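Local coordinates for protein telomerase reverse transcriptase (Candida albicans SC5314, PDB 6ZDQ) that probably elongates telomeres as a reverse transcriptase, adding simple repeats to chromosome ends by copying a template within its RNA component, at residues Ile77-Leu88 / Lys107-Leu115; Val246-Leu254 / Glu267-Arg275. All coordinates share one frame; numbering follows the deposited sequence.

The two contacts follow one another along the chain; their centres lie about 36 Å apart, and the two contacts do not touch. They share no helix or strand. Interaction 1 packs helix 77-91 against helix 99-115 in the region of the RNA-binding domain family. It is partly buried and almost wholly aliphatic, with no hydrogen bond crossing it. Interaction 2 lies at the surface, where the chain leaving edge strand 241-247 runs along the start of the long helix 263-296. Both bury similar areas, but the chemistry diverges: branched side chains interlock in the first, while the second combines an aromatic ring, a lysine stem, a carboxylate and two neighbouring lysine ammonium groups.

Interaction 1. Residues Ile77-Leu88 / Lys107-Leu115; sequences ISQVIQFVLLVL and KDRVVDFLL
Ile81 is the central bump, and it fills a hollow made by Val111, Leu114 and Leu115 on the other helix. Its CG2, anti to the backbone N (chi1 of CG1 -68°), meets Val111 CG2 at 3.7 Å. On the longer arm, Ile81 CG1 lies 3.7 Å from Leu114 CD1, and Ile81 CD1 sits between Val111 CG1 and Leu115 CD2, each at 3.7 Å. Leu114 slides past Ile81 in the opposite direction, its CB and CD1 both lying alongside Ile81 CG1. The same methyl, Leu114 CD1, then meets Val84 CG1 tip to tip at 3.6 Å.

One turn along, the pattern repeats with Leu85, which fits among Lys107, Val110 and Val111. Leu85 CD2 sits 4.1 Å from Val110 CG1 and just as near the aliphatic CG of Lys107. Val110 in turn points its other methyl, CG2, at Leu88 CD1, 4.2 Å away. At the far end, Ile77 CG2 touches Leu115 CD2.

These bumps and hollows link two roughly antiparallel helices, whose axes approach to 10.4 Å at an angle of 138°. Helix 148-177 extends the packing on one side, with Leu170 against Val84 and Leu174 against Leu114; Trp97 touches Leu88 and Lys107. The contact thus belongs to the helical bundle of the RNA-binding region. No hydrogen bond or salt bridge crosses it, which implies that the pairing rests on van der Waals fit and exclusion of water.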
loop_
_atom_site.group_PDB
_atom_site.type_symbol
_atom_site.label_atom_id
_atom_site.label_comp_id
_atom_site.label_asym_id
_atom_site.label_seq_id
_atom_site.Cartn_x
_atom_site.Cartn_y
_atom_site.Cartn_z
ATOM N N ILE A 77 -20.175 -0.067 3.036
ATOM C CA ILE A 77 -19.841 -1.378 3.587
ATOM C C ILE A 77 -20.905 -1.833 4.578
ATOM O O ILE A 77 -21.262 -3.016 4.628
ATOM C CB ILE A 77 -18.440 -1.348 4.228
ATOM C CG1 ILE A 77 -17.384 -0.913 3.206
ATOM C CG2 ILE A 77 -18.085 -2.712 4.798
ATOM C CD1 ILE A 77 -17.071 0.575 3.220
ATOM N N SER A 78 -21.426 -0.901 5.382
ATOM C CA SER A 78 -22.468 -1.237 6.349
ATOM C C SER A 78 -23.644 -1.934 5.676
ATOM O O SER A 78 -24.134 -2.962 6.158
ATOM C CB SER A 78 -22.935 0.025 7.073
ATOM O OG SER A 78 -23.460 0.972 6.159
ATOM N N GLN A 79 -24.108 -1.389 4.549
ATOM C CA GLN A 79 -25.205 -2.017 3.822
ATOM C C GLN A 79 -24.765 -3.313 3.151
ATOM O O GLN A 79 -25.563 -4.251 3.034
ATOM C CB GLN A 79 -25.772 -1.041 2.791
ATOM C CG GLN A 79 -27.002 -1.543 2.062
ATOM C CD GLN A 79 -27.611 -0.485 1.166
ATOM O OE1 GLN A 79 -27.796 -0.699 -0.032
ATOM N NE2 GLN A 79 -27.930 0.668 1.745
ATOM N N VAL A 80 -23.509 -3.382 2.700
ATOM C CA VAL A 80 -22.980 -4.617 2.126
ATOM C C VAL A 80 -22.984 -5.733 3.162
ATOM O O VAL A 80 -23.351 -6.877 2.865
ATOM C CB VAL A 80 -21.570 -4.382 1.557
ATOM C CG1 VAL A 80 -20.943 -5.698 1.120
ATOM C CG2 VAL A 80 -21.627 -3.406 0.397
ATOM N N ILE A 81 -22.555 -5.423 4.386
ATOM C CA ILE A 81 -22.518 -6.424 5.450
ATOM C C ILE A 81 -23.913 -6.975 5.718
ATOM O O ILE A 81 -24.089 -8.180 5.927
ATOM C CB ILE A 81 -21.884 -5.826 6.719
ATOM C CG1 ILE A 81 -20.399 -5.541 6.483
ATOM C CG2 ILE A 81 -22.076 -6.754 7.911
ATOM C CD1 ILE A 81 -19.701 -4.900 7.661
ATOM N N GLN A 82 -24.924 -6.105 5.717
ATOM C CA GLN A 82 -26.280 -6.559 6.014
ATOM C C GLN A 82 -26.829 -7.449 4.905
ATOM O O GLN A 82 -27.569 -8.402 5.180
ATOM C CB GLN A 82 -27.197 -5.359 6.244
ATOM C CG GLN A 82 -26.769 -4.473 7.400
ATOM C CD GLN A 82 -26.602 -5.244 8.695
ATOM O OE1 GLN A 82 -27.393 -6.133 9.008
ATOM N NE2 GLN A 82 -25.563 -4.910 9.452
ATOM N N PHE A 83 -26.486 -7.157 3.647
ATOM C CA PHE A 83 -27.016 -7.948 2.539
ATOM C C PHE A 83 -26.477 -9.372 2.554
ATOM O O PHE A 83 -27.230 -10.327 2.332
ATOM C CB PHE A 83 -26.696 -7.278 1.203
ATOM C CG PHE A 83 -27.208 -8.039 0.010
ATOM C CD1 PHE A 83 -28.543 -7.969 -0.349
ATOM C CD2 PHE A 83 -26.356 -8.825 -0.749
ATOM C CE1 PHE A 83 -29.021 -8.666 -1.442
ATOM C CE2 PHE A 83 -26.826 -9.525 -1.846
ATOM C CZ PHE A 83 -28.161 -9.444 -2.193
ATOM N N VAL A 84 -25.175 -9.537 2.800
ATOM C CA VAL A 84 -24.604 -10.880 2.830
ATOM C C VAL A 84 -25.111 -11.648 4.045
ATOM O O VAL A 84 -25.341 -12.861 3.976
ATOM C CB VAL A 84 -23.066 -10.814 2.785
ATOM C CG1 VAL A 84 -22.533 -9.929 3.890
ATOM C CG2 VAL A 84 -22.478 -12.207 2.881
ATOM N N LEU A 85 -25.305 -10.957 5.173
ATOM C CA LEU A 85 -25.926 -11.597 6.327
ATOM C C LEU A 85 -27.333 -12.076 6.001
ATOM O O LEU A 85 -27.802 -13.066 6.573
ATOM C CB LEU A 85 -25.952 -10.637 7.517
ATOM C CG LEU A 85 -24.632 -10.400 8.252
ATOM C CD1 LEU A 85 -24.814 -9.359 9.343
ATOM C CD2 LEU A 85 -24.103 -11.700 8.834
ATOM N N LEU A 86 -28.017 -11.392 5.081
ATOM C CA LEU A 86 -29.304 -11.880 4.600
ATOM C C LEU A 86 -29.128 -13.094 3.695
ATOM O O LEU A 86 -29.926 -14.038 3.751
ATOM C CB LEU A 86 -30.046 -10.764 3.867
ATOM C CG LEU A 86 -31.415 -11.113 3.277
ATOM C CD1 LEU A 86 -32.430 -11.380 4.376
ATOM C CD2 LEU A 86 -31.898 -10.010 2.350
ATOM N N VAL A 87 -28.090 -13.087 2.853
ATOM C CA VAL A 87 -27.839 -14.224 1.973
ATOM C C VAL A 87 -27.449 -15.454 2.782
ATOM O O VAL A 87 -27.910 -16.567 2.503
ATOM C CB VAL A 87 -26.761 -13.871 0.933
ATOM C CG1 VAL A 87 -26.476 -15.066 0.038
ATOM C CG2 VAL A 87 -27.188 -12.672 0.105
ATOM N N LEU A 88 -26.599 -15.273 3.797
ATOM C CA LEU A 88 -26.184 -16.401 4.625
ATOM C C LEU A 88 -27.364 -17.001 5.378
ATOM O O LEU A 88 -27.431 -18.221 5.571
ATOM C CB LEU A 88 -25.092 -15.965 5.601
ATOM C CG LEU A 88 -23.716 -15.656 5.011
ATOM C CD1 LEU A 88 -22.800 -15.118 6.092
ATOM C CD2 LEU A 88 -23.117 -16.895 4.364
ATOM N N LYS A 107 -22.084 -14.868 13.179
ATOM C CA LYS A 107 -22.521 -13.642 12.516
ATOM C C LYS A 107 -21.686 -12.447 12.958
ATOM O O LYS A 107 -21.361 -11.574 12.143
ATOM C CB LYS A 107 -24.006 -13.391 12.785
ATOM C CG LYS A 107 -24.940 -14.219 11.914
ATOM C CD LYS A 107 -26.372 -13.730 12.021
ATOM C CE LYS A 107 -27.276 -14.448 11.031
ATOM N NZ LYS A 107 -28.669 -13.912 11.049
ATOM N N ASP A 108 -21.331 -12.386 14.245
ATOM C CA ASP A 108 -20.468 -11.308 14.721
ATOM C C ASP A 108 -19.096 -11.361 14.060
ATOM O O ASP A 108 -18.493 -10.317 13.783
ATOM C CB ASP A 108 -20.331 -11.369 16.241
ATOM C CG ASP A 108 -21.585 -10.918 16.954
ATOM O OD1 ASP A 108 -22.355 -10.129 16.364
ATOM O OD2 ASP A 108 -21.794 -11.348 18.110
ATOM N N ARG A 109 -18.585 -12.566 13.800
ATOM C CA ARG A 109 -17.275 -12.691 13.169
ATOM C C ARG A 109 -17.318 -12.359 11.683
ATOM O O ARG A 109 -16.294 -11.966 11.114
ATOM C CB ARG A 109 -16.721 -14.101 13.378
ATOM C CG ARG A 109 -16.645 -14.517 14.838
ATOM C CD ARG A 109 -15.668 -13.656 15.630
ATOM N NE ARG A 109 -16.001 -13.619 17.053
ATOM C CZ ARG A 109 -15.764 -14.611 17.907
ATOM N NH1 ARG A 109 -15.192 -15.731 17.489
ATOM N NH2 ARG A 109 -16.106 -14.486 19.183
ATOM N N VAL A 110 -18.478 -12.509 11.040
ATOM C CA VAL A 110 -18.596 -12.133 9.632
ATOM C C VAL A 110 -18.410 -10.630 9.467
ATOM O O VAL A 110 -17.745 -10.167 8.531
ATOM C CB VAL A 110 -19.945 -12.602 9.058
ATOM C CG1 VAL A 110 -20.147 -12.059 7.654
ATOM C CG2 VAL A 110 -20.015 -14.115 9.049
ATOM N N VAL A 111 -18.990 -9.846 10.376
ATOM C CA VAL A 111 -18.830 -8.398 10.310
ATOM C C VAL A 111 -17.369 -8.017 10.518
ATOM O O VAL A 111 -16.853 -7.100 9.869
ATOM C CB VAL A 111 -19.755 -7.717 11.337
ATOM C CG1 VAL A 111 -19.720 -6.206 11.176
ATOM C CG2 VAL A 111 -21.177 -8.246 11.194
ATOM N N ASP A 112 -16.673 -8.729 11.410
ATOM C CA ASP A 112 -15.252 -8.471 11.610
ATOM C C ASP A 112 -14.458 -8.753 10.342
ATOM O O ASP A 112 -13.606 -7.952 9.941
ATOM C CB ASP A 112 -14.726 -9.318 12.770
ATOM C CG ASP A 112 -15.327 -8.922 14.103
ATOM O OD1 ASP A 112 -15.960 -7.849 14.175
ATOM O OD2 ASP A 112 -15.168 -9.685 15.080
ATOM N N PHE A 113 -14.740 -9.879 9.686
ATOM C CA PHE A 113 -13.996 -10.255 8.488
ATOM C C PHE A 113 -14.229 -9.265 7.351
ATOM O O PHE A 113 -13.296 -8.935 6.611
ATOM C CB PHE A 113 -14.387 -11.673 8.067
ATOM C CG PHE A 113 -13.679 -12.163 6.835
ATOM C CD1 PHE A 113 -12.459 -12.812 6.930
ATOM C CD2 PHE A 113 -14.241 -11.984 5.583
ATOM C CE1 PHE A 113 -11.809 -13.265 5.795
ATOM C CE2 PHE A 113 -13.600 -12.434 4.447
ATOM C CZ PHE A 113 -12.382 -13.076 4.552
ATOM N N LEU A 114 -15.463 -8.780 7.197
ATOM C CA LEU A 114 -15.795 -7.925 6.062
ATOM C C LEU A 114 -15.219 -6.522 6.189
ATOM O O LEU A 114 -15.037 -5.846 5.168
ATOM C CB LEU A 114 -17.311 -7.845 5.895
ATOM C CG LEU A 114 -17.989 -9.126 5.410
ATOM C CD1 LEU A 114 -19.495 -9.026 5.571
ATOM C CD2 LEU A 114 -17.620 -9.399 3.963
ATOM N N LEU A 115 -14.949 -6.061 7.412
ATOM C CA LEU A 115 -14.449 -4.708 7.633
ATOM C C LEU A 115 -12.944 -4.579 7.451
ATOM O O LEU A 115 -12.440 -3.448 7.456
ATOM C CB LEU A 115 -14.825 -4.233 9.041
ATOM C CG LEU A 115 -16.303 -3.929 9.299
ATOM C CD1 LEU A 115 -16.543 -3.628 10.770
ATOM C CD2 LEU A 115 -16.761 -2.768 8.431
#

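Interaction 2. Residues Val246-Leu254 / Glu267-Arg275; sequences VPIKRSLKL and EKREFERYR
This contact joins edge strand 241-247 of the five-stranded mixed sheet, through the loop that follows it, to the long helix 263-296; strands 229-236 and 241-247 probably form the motif 1 and 2 hairpin of the reverse transcriptase fingers. Phe271 is its hub. With CG anti to the backbone N (chi1 174°), the ring reaches out from the helix to the loop, where the stem of Lys249 crosses one face in a CH-pi contact: Lys249 CG is 3.7 Å from the centroid of the Phe271 ring. Arg275 CG lies over the opposite face. Pro247 CB meets the ring edge, 4.0 Å from Phe271 CE1, and is also 3.8 Å from Arg275 NH1.

Lys249 centres an inverse gamma turn, beyond which the loop passes Glu267. Bent at chi2 (-64°), the Glu267 side chain brings OE2 to 3.2 Å from the backbone N of Ser251, while Leu254 CD2 lies 3.9 Å from Glu267 OE1. Lys249 and Lys268 run side by side in the same direction, with Lys249 NZ 3.5 Å from Lys268 NZ.

Two like charges this close would be expected to repel, unless solvent or other groups screen them. Cohesion probably comes mainly from the stem of Lys249 and from Pro247, both packed against the Phe271 ring.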
loop_
_atom_site.group_PDB
_atom_site.type_symbol
_atom_site.label_atom_id
_atom_site.label_comp_id
_atom_site.label_asym_id
_atom_site.label_seq_id
_atom_site.Cartn_x
_atom_site.Cartn_y
_atom_site.Cartn_z
ATOM N N VAL A 246 -1.308 -4.616 -14.403
ATOM C CA VAL A 246 -0.696 -5.625 -13.542
ATOM C C VAL A 246 -0.131 -6.732 -14.437
ATOM O O VAL A 246 -0.905 -7.378 -15.155
ATOM C CB VAL A 246 -1.695 -6.192 -12.523
ATOM C CG1 VAL A 246 -1.801 -5.265 -11.324
ATOM C CG2 VAL A 246 -3.064 -6.386 -13.158
ATOM N N PRO A 247 1.180 -6.957 -14.434
ATOM C CA PRO A 247 1.747 -8.012 -15.289
ATOM C C PRO A 247 1.193 -9.381 -14.925
ATOM O O PRO A 247 1.197 -9.785 -13.759
ATOM C CB PRO A 247 3.253 -7.917 -15.014
ATOM C CG PRO A 247 3.461 -6.535 -14.475
ATOM C CD PRO A 247 2.219 -6.219 -13.701
ATOM N N ILE A 248 0.711 -10.097 -15.938
ATOM C CA ILE A 248 0.192 -11.445 -15.743
ATOM C C ILE A 248 1.353 -12.422 -15.610
ATOM O O ILE A 248 2.434 -12.223 -16.178
ATOM C CB ILE A 248 -0.751 -11.844 -16.896
ATOM C CG1 ILE A 248 0.000 -11.847 -18.229
ATOM C CG2 ILE A 248 -1.949 -10.909 -16.953
ATOM C CD1 ILE A 248 -0.835 -12.319 -19.393
ATOM N N LYS A 249 1.130 -13.488 -14.850
ATOM C CA LYS A 249 2.159 -14.499 -14.612
ATOM C C LYS A 249 2.100 -15.615 -15.652
ATOM O O LYS A 249 2.016 -16.799 -15.327
ATOM C CB LYS A 249 2.021 -15.052 -13.198
ATOM C CG LYS A 249 2.109 -13.984 -12.117
ATOM C CD LYS A 249 2.069 -14.586 -10.722
ATOM C CE LYS A 249 2.195 -13.509 -9.657
ATOM N NZ LYS A 249 2.244 -14.083 -8.285
ATOM N N ARG A 250 2.155 -15.226 -16.921
ATOM C CA ARG A 250 2.125 -16.152 -18.048
ATOM C C ARG A 250 2.530 -15.372 -19.295
ATOM O O ARG A 250 2.852 -14.182 -19.227
ATOM C CB ARG A 250 0.746 -16.799 -18.205
ATOM C CG ARG A 250 -0.379 -15.805 -18.445
ATOM C CD ARG A 250 -1.684 -16.273 -17.818
ATOM N NE ARG A 250 -2.170 -17.522 -18.395
ATOM C CZ ARG A 250 -3.311 -18.108 -18.049
ATOM N NH1 ARG A 250 -4.085 -17.557 -17.125
ATOM N NH2 ARG A 250 -3.679 -19.243 -18.624
ATOM N N SER A 251 2.508 -16.049 -20.436
ATOM C CA SER A 251 2.868 -15.444 -21.709
ATOM C C SER A 251 1.617 -15.041 -22.485
ATOM O O SER A 251 0.492 -15.416 -22.145
ATOM C CB SER A 251 3.732 -16.400 -22.537
ATOM O OG SER A 251 3.038 -17.597 -22.835
ATOM N N LEU A 252 1.832 -14.250 -23.540
ATOM C CA LEU A 252 0.722 -13.801 -24.377
ATOM C C LEU A 252 0.028 -14.976 -25.060
ATOM O O LEU A 252 -1.206 -15.047 -25.097
ATOM C CB LEU A 252 1.227 -12.795 -25.414
ATOM C CG LEU A 252 0.782 -11.342 -25.248
ATOM C CD1 LEU A 252 1.497 -10.443 -26.243
ATOM C CD2 LEU A 252 -0.725 -11.225 -25.412
ATOM N N LYS A 253 0.810 -15.912 -25.604
ATOM C CA LYS A 253 0.235 -17.022 -26.360
ATOM C C LYS A 253 -0.652 -17.904 -25.488
ATOM O O LYS A 253 -1.749 -18.298 -25.903
ATOM C CB LYS A 253 1.349 -17.858 -26.995
ATOM C CG LYS A 253 2.034 -17.198 -28.183
ATOM C CD LYS A 253 3.048 -18.129 -28.835
ATOM C CE LYS A 253 4.387 -18.089 -28.118
ATOM N NZ LYS A 253 5.075 -16.782 -28.309
ATOM N N LEU A 254 -0.195 -18.227 -24.281
ATOM C CA LEU A 254 -0.870 -19.195 -23.424
ATOM C C LEU A 254 -1.996 -18.586 -22.595
ATOM O O LEU A 254 -2.693 -19.323 -21.890
ATOM C CB LEU A 254 0.153 -19.875 -22.502
ATOM C CG LEU A 254 1.049 -20.986 -23.072
ATOM C CD1 LEU A 254 2.008 -20.480 -24.145
ATOM C CD2 LEU A 254 1.824 -21.679 -21.957
ATOM N N GLU A 267 4.769 -21.500 -15.891
ATOM C CA GLU A 267 4.724 -20.120 -16.361
ATOM C C GLU A 267 4.951 -19.148 -15.211
ATOM O O GLU A 267 5.600 -18.110 -15.385
ATOM C CB GLU A 267 3.389 -19.838 -17.051
ATOM C CG GLU A 267 3.261 -20.428 -18.446
ATOM C CD GLU A 267 4.261 -19.838 -19.422
ATOM O OE1 GLU A 267 5.062 -20.609 -19.993
ATOM O OE2 GLU A 267 4.251 -18.604 -19.612
ATOM N N LYS A 268 4.424 -19.471 -14.026
ATOM C CA LYS A 268 4.664 -18.629 -12.858
ATOM C C LYS A 268 6.110 -18.728 -12.388
ATOM O O LYS A 268 6.647 -17.761 -11.838
ATOM C CB LYS A 268 3.714 -19.009 -11.722
ATOM C CG LYS A 268 3.705 -18.010 -10.573
ATOM C CD LYS A 268 3.067 -18.583 -9.318
ATOM C CE LYS A 268 2.998 -17.532 -8.221
ATOM N NZ LYS A 268 4.315 -16.866 -8.008
ATOM N N ARG A 269 6.755 -19.878 -12.600
ATOM C CA ARG A 269 8.168 -19.996 -12.257
ATOM C C ARG A 269 9.041 -19.250 -13.257
ATOM O O ARG A 269 10.134 -18.793 -12.904
ATOM C CB ARG A 269 8.573 -21.468 -12.181
ATOM C CG ARG A 269 7.827 -22.265 -11.120
ATOM C CD ARG A 269 8.149 -23.749 -11.216
ATOM N NE ARG A 269 7.272 -24.557 -10.372
ATOM C CZ ARG A 269 7.536 -24.881 -9.110
ATOM N NH1 ARG A 269 8.658 -24.466 -8.537
ATOM N NH2 ARG A 269 6.680 -25.622 -8.420
ATOM N N GLU A 270 8.577 -19.113 -14.500
ATOM C CA GLU A 270 9.268 -18.272 -15.469
ATOM C C GLU A 270 9.005 -16.794 -15.217
ATOM O O GLU A 270 9.877 -15.958 -15.480
ATOM C CB GLU A 270 8.849 -18.653 -16.891
ATOM C CG GLU A 270 9.547 -17.862 -17.991
ATOM C CD GLU A 270 11.035 -18.155 -18.080
ATOM O OE1 GLU A 270 11.484 -19.175 -17.515
ATOM O OE2 GLU A 270 11.757 -17.362 -18.720
ATOM N N PHE A 271 7.813 -16.458 -14.719
ATOM C CA PHE A 271 7.502 -15.074 -14.373
ATOM C C PHE A 271 8.439 -14.559 -13.286
ATOM O O PHE A 271 9.136 -13.555 -13.474
ATOM C CB PHE A 271 6.042 -14.968 -13.929
ATOM C CG PHE A 271 5.659 -13.608 -13.414
ATOM C CD1 PHE A 271 5.326 -12.589 -14.291
ATOM C CD2 PHE A 271 5.620 -13.353 -12.052
ATOM C CE1 PHE A 271 4.968 -11.339 -13.821
ATOM C CE2 PHE A 271 5.264 -12.104 -11.576
ATOM C CZ PHE A 271 4.936 -11.098 -12.461
ATOM N N GLU A 272 8.460 -15.236 -12.134
ATOM C CA GLU A 272 9.330 -14.814 -11.040
ATOM C C GLU A 272 10.801 -14.870 -11.435
ATOM O O GLU A 272 11.615 -14.112 -10.897
ATOM C CB GLU A 272 9.081 -15.679 -9.803
ATOM C CG GLU A 272 9.248 -17.170 -10.045
ATOM C CD GLU A 272 9.152 -17.986 -8.770
ATOM O OE1 GLU A 272 9.942 -17.728 -7.838
ATOM O OE2 GLU A 272 8.284 -18.880 -8.699
ATOM N N ARG A 273 11.160 -15.753 -12.369
ATOM C CA ARG A 273 12.543 -15.821 -12.830
ATOM C C ARG A 273 12.918 -14.569 -13.614
ATOM O O ARG A 273 13.955 -13.947 -13.352
ATOM C CB ARG A 273 12.754 -17.068 -13.686
ATOM C CG ARG A 273 14.202 -17.300 -14.076
ATOM C CD ARG A 273 14.313 -17.902 -15.467
ATOM N NE ARG A 273 13.892 -16.959 -16.499
ATOM C CZ ARG A 273 14.698 -16.072 -17.073
ATOM N NH1 ARG A 273 15.973 -16.003 -16.716
ATOM N NH2 ARG A 273 14.229 -15.251 -18.004
ATOM N N TYR A 274 12.081 -14.186 -14.580
ATOM C CA TYR A 274 12.378 -13.019 -15.405
ATOM C C TYR A 274 12.469 -11.753 -14.561
ATOM O O TYR A 274 13.277 -10.863 -14.850
ATOM C CB TYR A 274 11.314 -12.871 -16.494
ATOM C CG TYR A 274 11.661 -11.869 -17.572
ATOM C CD1 TYR A 274 12.464 -12.229 -18.646
ATOM C CD2 TYR A 274 11.177 -10.569 -17.522
ATOM C CE1 TYR A 274 12.782 -11.318 -19.636
ATOM C CE2 TYR A 274 11.488 -9.652 -18.509
ATOM C CZ TYR A 274 12.292 -10.033 -19.562
ATOM O OH TYR A 274 12.605 -9.123 -20.546
ATOM N N ARG A 275 11.646 -11.655 -13.514
ATOM C CA ARG A 275 11.696 -10.481 -12.649
ATOM C C ARG A 275 12.983 -10.440 -11.836
ATOM O O ARG A 275 13.556 -9.365 -11.626
ATOM C CB ARG A 275 10.479 -10.449 -11.722
ATOM C CG ARG A 275 9.141 -10.542 -12.440
ATOM C CD ARG A 275 8.049 -9.779 -11.702
ATOM N NE ARG A 275 8.104 -8.344 -11.973
ATOM C CZ ARG A 275 7.510 -7.756 -13.007
ATOM N NH1 ARG A 275 6.813 -8.477 -13.874
ATOM N NH2 ARG A 275 7.614 -6.444 -13.177
#